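Side-chain contacts in phosphate transporter (Thermotoga maritima MSB8, PDB 6L85), which probably imports phosphate across the cell membrane by coupling its uptake to sodium ions, as a bacterial relative of the human SLC20 carriers: residues M153-L156 and I157-V161; T164-P167 and K168-S171; R222-I225 and N226-K229. One frame throughout, in Å; residues are numbered along the deposited sequence.

Contact 1. Residues M153-L156 and I157-V161; sequences MFKL and ISLSV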
# COMPACT_ATOMS: atom_id res chain seq x y z
N MET B 153 13.76 22.33 7.24
CA MET B 153 12.79 21.52 7.96
C MET B 153 13.12 21.45 9.44
O MET B 153 12.22 21.50 10.28
CB MET B 153 12.72 20.12 7.35
CG MET B 153 11.84 19.19 8.15
SD MET B 153 11.51 17.65 7.27
CE MET B 153 10.61 16.78 8.56
N PHE B 154 14.40 21.33 9.79
CA PHE B 154 14.75 21.33 11.21
C PHE B 154 14.39 22.66 11.85
O PHE B 154 13.92 22.70 13.00
CB PHE B 154 16.22 21.02 11.42
CG PHE B 154 16.50 20.56 12.82
CD1 PHE B 154 15.94 19.37 13.30
CD2 PHE B 154 17.28 21.34 13.68
CE1 PHE B 154 16.17 18.96 14.62
CE2 PHE B 154 17.52 20.93 14.98
CZ PHE B 154 16.96 19.74 15.46
N LYS B 155 14.57 23.76 11.11
CA LYS B 155 14.09 25.06 11.59
C LYS B 155 12.58 25.08 11.79
O LYS B 155 12.08 25.64 12.77
CB LYS B 155 14.52 26.17 10.60
CG LYS B 155 13.78 27.51 10.72
CD LYS B 155 12.44 27.59 9.97
CE LYS B 155 12.68 27.91 8.51
NZ LYS B 155 11.43 28.10 7.75
N LEU B 156 11.84 24.49 10.85
CA LEU B 156 10.39 24.37 11.01
C LEU B 156 10.02 23.60 12.27
O LEU B 156 9.04 23.94 12.95
CB LEU B 156 9.76 23.65 9.82
CG LEU B 156 9.02 24.49 8.79
CD1 LEU B 156 10.05 25.32 8.07
CD2 LEU B 156 8.20 23.62 7.81
N ILE B 157 10.74 22.52 12.54
CA ILE B 157 10.46 21.70 13.72
C ILE B 157 10.68 22.54 14.98
O ILE B 157 9.83 22.57 15.89
CB ILE B 157 11.35 20.44 13.73
CG1 ILE B 157 11.14 19.59 12.46
CG2 ILE B 157 11.15 19.65 15.01
CD1 ILE B 157 9.82 18.89 12.39
N SER B 158 11.83 23.22 15.06
CA SER B 158 12.12 24.09 16.21
C SER B 158 11.03 25.14 16.40
O SER B 158 10.46 25.27 17.49
CB SER B 158 13.48 24.75 16.02
OG SER B 158 14.49 23.76 15.93
N LEU B 159 10.72 25.87 15.33
CA LEU B 159 9.69 26.91 15.36
C LEU B 159 8.33 26.36 15.80
O LEU B 159 7.64 26.97 16.62
CB LEU B 159 9.61 27.52 13.96
CG LEU B 159 8.68 28.66 13.58
CD1 LEU B 159 9.41 29.46 12.54
CD2 LEU B 159 7.36 28.17 13.01
N SER B 160 7.91 25.22 15.25
CA SER B 160 6.55 24.75 15.45
C SER B 160 6.42 23.77 16.60
O SER B 160 5.30 23.56 17.08
CB SER B 160 6.03 24.09 14.16
OG SER B 160 6.69 22.85 13.91
N VAL B 161 7.52 23.19 17.07
CA VAL B 161 7.44 22.28 18.21
C VAL B 161 8.20 22.83 19.42
O VAL B 161 7.59 23.15 20.45
CB VAL B 161 7.95 20.87 17.83
CG1 VAL B 161 7.82 19.91 19.02
CG2 VAL B 161 7.18 20.35 16.64

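Contact 2. Residues T164-P167 and K168-S171; sequences TKNP and KKSS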
# COMPACT_ATOMS: atom_id res chain seq x y z
N THR B 164 7.70 26.57 21.41
CA THR B 164 6.28 26.85 21.65
C THR B 164 5.97 26.67 23.13
O THR B 164 6.73 26.03 23.87
CB THR B 164 5.34 25.93 20.81
OG1 THR B 164 5.48 24.57 21.23
CG2 THR B 164 5.63 26.03 19.32
N LYS B 165 4.82 27.20 23.55
CA LYS B 165 4.41 27.15 24.95
C LYS B 165 4.16 25.74 25.46
O LYS B 165 4.22 25.51 26.67
CB LYS B 165 3.12 27.98 25.15
CG LYS B 165 3.30 29.47 24.92
CD LYS B 165 1.97 30.20 25.00
CE LYS B 165 1.72 31.00 23.73
NZ LYS B 165 2.93 31.80 23.34
N ASN B 166 3.83 24.81 24.57
CA ASN B 166 3.41 23.46 24.97
C ASN B 166 3.90 22.46 23.92
O ASN B 166 3.13 21.97 23.09
CB ASN B 166 1.89 23.40 25.13
CG ASN B 166 1.42 22.09 25.71
OD1 ASN B 166 2.17 21.12 25.78
ND2 ASN B 166 0.17 22.06 26.15
N PRO B 167 5.20 22.13 23.95
CA PRO B 167 5.76 21.32 22.85
C PRO B 167 5.12 19.95 22.67
O PRO B 167 5.09 19.46 21.53
CB PRO B 167 7.25 21.22 23.22
CG PRO B 167 7.51 22.47 24.07
CD PRO B 167 6.24 22.60 24.89
N LYS B 168 4.61 19.32 23.73
CA LYS B 168 3.90 18.06 23.57
C LYS B 168 2.69 18.22 22.65
O LYS B 168 2.52 17.47 21.67
CB LYS B 168 3.44 17.55 24.94
CG LYS B 168 4.52 16.99 25.81
CD LYS B 168 3.91 16.62 27.16
CE LYS B 168 4.90 15.90 28.03
NZ LYS B 168 4.21 14.91 28.91
N LYS B 169 1.83 19.18 22.98
CA LYS B 169 0.67 19.52 22.17
C LYS B 169 1.08 19.87 20.74
O LYS B 169 0.40 19.50 19.78
CB LYS B 169 -0.07 20.70 22.81
CG LYS B 169 -1.57 20.77 22.61
CD LYS B 169 -2.19 21.67 23.68
CE LYS B 169 -3.58 22.18 23.30
NZ LYS B 169 -3.53 23.39 22.42
N SER B 170 2.21 20.57 20.58
CA SER B 170 2.65 20.98 19.26
C SER B 170 3.12 19.78 18.43
O SER B 170 2.91 19.75 17.21
CB SER B 170 3.78 22.01 19.37
OG SER B 170 3.26 23.30 19.60
N SER B 171 3.80 18.82 19.07
CA SER B 171 4.29 17.65 18.35
C SER B 171 3.11 16.83 17.85
O SER B 171 3.15 16.29 16.73
CB SER B 171 5.19 16.82 19.27
OG SER B 171 4.42 16.16 20.26
O HOH W 1 4.49 20.41 26.64

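Contact 3. Residues R222-I225 and N226-K229; sequences RKLI and NEKK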
# COMPACT_ATOMS: atom_id res chain seq x y z
N ARG B 222 -0.98 11.54 20.09
CA ARG B 222 -1.63 11.88 21.35
C ARG B 222 -1.41 10.79 22.39
O ARG B 222 -1.12 11.07 23.55
CB ARG B 222 -3.13 12.09 21.15
CG ARG B 222 -3.52 13.43 20.63
CD ARG B 222 -5.02 13.45 20.38
NE ARG B 222 -5.78 13.82 21.57
CZ ARG B 222 -6.38 12.96 22.39
NH1 ARG B 222 -6.32 11.65 22.16
NH2 ARG B 222 -7.05 13.41 23.44
N LYS B 223 -1.56 9.53 21.98
CA LYS B 223 -1.27 8.44 22.90
C LYS B 223 0.19 8.46 23.35
O LYS B 223 0.49 8.48 24.55
CB LYS B 223 -1.63 7.11 22.25
CG LYS B 223 -1.68 5.95 23.20
CD LYS B 223 -3.11 5.58 23.52
CE LYS B 223 -3.22 4.96 24.89
NZ LYS B 223 -4.64 5.01 25.34
N LEU B 224 1.12 8.46 22.38
CA LEU B 224 2.54 8.29 22.69
C LEU B 224 3.08 9.41 23.58
O LEU B 224 3.93 9.18 24.44
CB LEU B 224 3.34 8.25 21.39
CG LEU B 224 4.64 7.46 21.34
CD1 LEU B 224 4.56 6.27 22.26
CD2 LEU B 224 4.86 7.02 19.90
N ILE B 225 2.61 10.63 23.36
CA ILE B 225 3.14 11.79 24.04
C ILE B 225 2.89 11.74 25.54
O ILE B 225 3.52 12.50 26.29
CB ILE B 225 2.52 13.05 23.39
CG1 ILE B 225 3.45 14.26 23.53
CG2 ILE B 225 1.15 13.33 23.95
CD1 ILE B 225 4.85 14.00 23.04
N ASN B 226 2.01 10.84 26.00
CA ASN B 226 1.67 10.66 27.40
C ASN B 226 2.55 9.64 28.12
O ASN B 226 2.34 9.42 29.31
CB ASN B 226 0.21 10.21 27.55
CG ASN B 226 -0.79 11.27 27.10
OD1 ASN B 226 -0.48 12.46 27.10
ND2 ASN B 226 -1.98 10.83 26.70
N GLU B 227 3.50 9.01 27.43
CA GLU B 227 4.30 7.97 28.08
C GLU B 227 5.46 8.53 28.91
O GLU B 227 5.98 7.82 29.77
CB GLU B 227 4.85 6.99 27.05
CG GLU B 227 3.78 6.20 26.31
CD GLU B 227 4.25 4.82 25.89
OE1 GLU B 227 4.91 4.13 26.71
OE2 GLU B 227 3.97 4.41 24.74
N LYS B 228 5.89 9.76 28.64
CA LYS B 228 6.98 10.37 29.38
C LYS B 228 6.49 11.67 30.02
O LYS B 228 5.66 12.38 29.44
CB LYS B 228 8.18 10.65 28.47
CG LYS B 228 8.60 9.46 27.62
CD LYS B 228 9.40 8.46 28.43
CE LYS B 228 10.21 7.53 27.52
NZ LYS B 228 10.82 6.40 28.30
N LYS B 229 7.00 11.96 31.22
CA LYS B 229 6.61 13.17 31.93
C LYS B 229 7.35 14.39 31.41
O LYS B 229 6.73 15.43 31.13
CB LYS B 229 6.85 12.99 33.44
CG LYS B 229 6.08 11.83 34.07
CD LYS B 229 6.20 11.87 35.60
CE LYS B 229 5.32 10.81 36.27
NZ LYS B 229 5.82 9.41 36.05

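Contact 1. Residues M153-L156 and I157-V161
Ser160 folds its hydroxyl back onto the helix it belongs to, so that OG lies 2.8 Å from Leu156 O, the carbonyl one turn earlier. That oxygen also accepts the regular helical bond from Ser160 N at 2.9 Å, and the two donors reach it from opposite faces of the carbonyl plane, the hydroxyl tilted 33° out of it. What makes this grip possible is the first torsion: at chi1 70° OG sits between the backbone N and the carbonyl carbon and looks back down the helix. Serine suits the place because it is short enough to spend its polar end on its own backbone.

Ile157 is turned differently. Its CG1 branch lies beside the backbone N (chi1 -58°) and rests against Met153 O at 3.1 Å, and the same CG1 meets Met153 CG at 4.4 Å, an apolar contact made alongside by i and i+4 neighbours. These are the last turns of helix 129-162, a long helix of this membrane protein, and its apolar side faces other helices: Met153, Leu156 and Ile157 all touch Phe178 of helix 167-194, and Met153 also packs on Phe324 and Phe328 of helix 320-339. The unbranched methionine and the branched isoleucine both present hydrocarbon to the Phe178 ring, and Ile157 also touches Phe239 of helix 231-258.

A quarter turn away, Ser158 OG hangs over one face of the Phe154 ring, with CE2 its nearest ring atom at 4.3 Å. The ring itself leans on Ser321 and Arg322. On the exposed flank Lys155 bends its aliphatic chain until CD comes within 4.4 Å of Leu159 CD1, a loose contact of hydrocarbon with hydrocarbon.

Contact 2. Residues T164-P167 and K168-S171
Thr164 and Ser170 form the closely packed part, meeting through their hydroxyls, with Ser170 OG donating to Thr164 OG1 at 3.0 Å. Thr164 OG1 also bonds to Val161 O, so one oxygen joins the end of helix 129-162 to the start of helix 167-194; the methyl CG2 of Thr164 lies against Ser170 OG as well, at 3.6 Å. Losing both the hydroxyl and the methyl to a glycine here would probably deprive Ser170 OG and Val161 O of this shared partner and open a gap beside the serine. Ser170 N donates to Asn166 O at 3.0 Å, in the carbonyl plane, and the buried Ser171 turns OG back to Lys168 O at 2.7 Å.

Asn166 is the N-cap of the helix. Its CG stands anti to the backbone N (chi1 -173°), which carries OD1 round to Lys169 N; the capping bond is straight (173°) but weak. Asparagine suits the cap because its short amide can accept from a backbone N-H at the start of the helix, and Pro167, having no N-H to satisfy, fits the first turn.

Toward solvent the contact is looser. A water donates to Asn166 OD1 at 2.6 Å and accepts from Lys168 N, bridging cap and helix. The exposed Lys169 chain crosses the amide at about a right angle, its CD 3.4 Å from Asn166 ND2.

Contact 3. Residues R222-I225 and N226-K229
Asn226 and Ile225 form the middle of a type I beta turn, Leu224 to Glu227, that follows on from helix 199-224, with Glu227 N donating to Leu224 O at 3.0 Å. Asn226 has the most surface covered. Its own N reaches back to Lys223 O at 3.2 Å, coming from above the carbonyl plane, 47° out of it. Its side chain lies beside the backbone N (chi1 -66°) and folds over the last helical turn, CB resting 3.5 Å from Lys223 O. An asparagine is at home here, since it tolerates the turn conformation and has a polar end suited to an exposed surface.

Ile225 faces inward instead. Its side chain crosses that of Asn226 at about a right angle, CG2 touching Asn226 OD1 at 3.7 Å, and the residue packs between Val238 of helix 231-258 and Lys168 and Ser171 of helix 167-194, where a branched hydrocarbon fits the buried setting. Leu224 leans on the same helix 231-258, at Asn237 and Arg241.

Across the turn, Glu227 bends at chi2 and its side chain crosses that of Leu224 obliquely, a methyl meeting a carboxylate oxygen where Leu224 CD1 lies 3.2 Å from Glu227 OE2.

In the fold
The three contacts follow one another along the chain, none nested in or crossing another, and each is local. Contact 1 belongs to the last turns of helix 129-162. Contact 2 follows almost at once, closing the short loop that leads into helix 167-194; it touches contact 1 where Ser160 O and Val161 meet Ser170 CB. The chain then runs through helix 167-194 and helix 199-224 before contact 3 turns it toward helix 231-258. There Lys168 NZ reaches Lys228 O at 3.0 Å, tying the first turn of helix 167-194 to the loop before helix 231-258. Contact 2, its centre about 11 Å from that of contact 1 and 12 Å from that of contact 3, lies between them.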